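Local atomic coordinates of phosphotriesterase, putative (Deinococcus radiodurans, PDB entry 4J35), a protein that probably hydrolyses lactones with a pair of divalent metal ions, here as a variant engineered for organophosphate hydrolysis. Residues L244-L247 with T248-G252. The protein carries 7 engineered substitutions. Sequence-based numbering, arbitrary orientation.
Sequences LSVL and TTLLG
Thr249 and Ser245, one helical turn apart, illustrate how a threonine on a helix can turn its hydroxyl back on the backbone. CB of Thr249 lies 3.2 Å from Val246 O. Beyond it the tip divides: with OG1 beside the backbone N (chi1 -63°), the hydroxyl reaches back and donates to Ser245 O at 3.0 Å, tilted 23° from the carbonyl plane, while CG2 lies anti to that N. The same carbonyl accepts a weak bond from Thr249 N. Replacing Thr249 by alanine would remove the hydroxyl and would probably leave Ser245 O with the weak Thr249 N bond as its sure hold from that residue. In Thr248, chi1 of 54° puts OG1 within reach of both Leu244 O and Ser245 O, 3.1 and 3.0 Å away, and its single proton could serve either. Two pairs of buried residues meet through apolar atoms: the side chains of Val246 and Leu250 lie side by side, CG1 of Val246 4.0 Å from CD1 of Leu250, and CG of Leu247 meets CD1 of Leu251. Leu247, Leu250 and Leu251 also touch Leu259 of strand 259-261. Such an amphipathic helix, linking strands 223-226 and 259-261 in a beta-alpha-beta unit, is characteristic of the TIM-barrel fold of the phosphotriesterase family.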
loop_
_atom_site.group_PDB
_atom_site.type_symbol
_atom_site.label_atom_id
_atom_site.label_comp_id
_atom_site.label_asym_id
_atom_site.label_seq_id
_atom_site.Cartn_x
_atom_site.Cartn_y
_atom_site.Cartn_z
ATOM N N LEU A 244 18.112 -3.193 -3.211
ATOM C CA LEU A 244 18.904 -2.027 -2.802
ATOM C C LEU A 244 19.896 -1.614 -3.881
ATOM O O LEU A 244 20.287 -0.457 -3.962
ATOM C CB LEU A 244 19.640 -2.274 -1.483
ATOM C CG LEU A 244 18.760 -2.560 -0.271
ATOM C CD1 LEU A 244 19.617 -2.665 0.967
ATOM C CD2 LEU A 244 17.675 -1.514 -0.086
ATOM N N SER A 245 20.303 -2.571 -4.699
ATOM C CA SER A 245 21.160 -2.275 -5.826
ATOM C C SER A 245 20.429 -1.320 -6.793
ATOM O O SER A 245 21.011 -0.330 -7.239
ATOM C CB SER A 245 21.554 -3.574 -6.534
ATOM O OG SER A 245 22.441 -3.317 -7.610
ATOM N N VAL A 246 19.156 -1.593 -7.093
ATOM C CA VAL A 246 18.390 -0.727 -8.010
ATOM C C VAL A 246 18.152 0.598 -7.327
ATOM O O VAL A 246 18.324 1.664 -7.915
ATOM C CB VAL A 246 17.028 -1.332 -8.409
ATOM C CG1 VAL A 246 16.250 -0.382 -9.340
ATOM C CG2 VAL A 246 17.220 -2.659 -9.088
ATOM N N LEU A 247 17.801 0.543 -6.051
ATOM C CA LEU A 247 17.533 1.766 -5.308
ATOM C C LEU A 247 18.732 2.722 -5.271
ATOM O O LEU A 247 18.571 3.942 -5.410
ATOM C CB LEU A 247 17.139 1.430 -3.882
ATOM C CG LEU A 247 16.463 2.539 -3.090
ATOM C CD1 LEU A 247 15.014 2.778 -3.590
ATOM C CD2 LEU A 247 16.464 2.131 -1.621
ATOM N N THR A 248 19.930 2.185 -5.039
ATOM C CA THR A 248 21.103 3.048 -4.892
ATOM C C THR A 248 21.393 3.733 -6.238
ATOM O O THR A 248 21.777 4.895 -6.273
ATOM C CB THR A 248 22.344 2.308 -4.347
ATOM O OG1 THR A 248 22.649 1.161 -5.153
ATOM C CG2 THR A 248 22.069 1.856 -2.927
ATOM N N THR A 249 21.207 2.987 -7.319
ATOM C CA THR A 249 21.308 3.521 -8.666
ATOM C C THR A 249 20.381 4.710 -8.868
ATOM O O THR A 249 20.774 5.740 -9.455
ATOM C CB THR A 249 20.924 2.450 -9.680
ATOM O OG1 THR A 249 21.852 1.368 -9.587
ATOM C CG2 THR A 249 20.911 3.003 -11.106
ATOM N N LEU A 250 19.136 4.564 -8.424
ATOM C CA LEU A 250 18.111 5.580 -8.695
ATOM C C LEU A 250 18.356 6.787 -7.807
ATOM O O LEU A 250 18.219 7.924 -8.220
ATOM C CB LEU A 250 16.703 5.025 -8.473
ATOM C CG LEU A 250 16.225 3.957 -9.451
ATOM C CD1 LEU A 250 14.904 3.415 -9.033
ATOM C CD2 LEU A 250 16.041 4.614 -10.862
ATOM N N LEU A 251 18.774 6.542 -6.572
ATOM C CA LEU A 251 19.144 7.633 -5.681
ATOM C C LEU A 251 20.280 8.479 -6.253
ATOM O O LEU A 251 20.303 9.703 -6.082
ATOM C CB LEU A 251 19.569 7.033 -4.309
ATOM C CG LEU A 251 18.400 6.512 -3.469
ATOM C CD1 LEU A 251 18.900 5.597 -2.258
ATOM C CD2 LEU A 251 17.618 7.688 -2.932
ATOM N N GLY A 252 21.188 7.792 -6.942
ATOM C CA GLY A 252 22.380 8.374 -7.499
ATOM C C GLY A 252 22.037 9.196 -8.738
ATOM O O GLY A 252 22.879 9.920 -9.245
#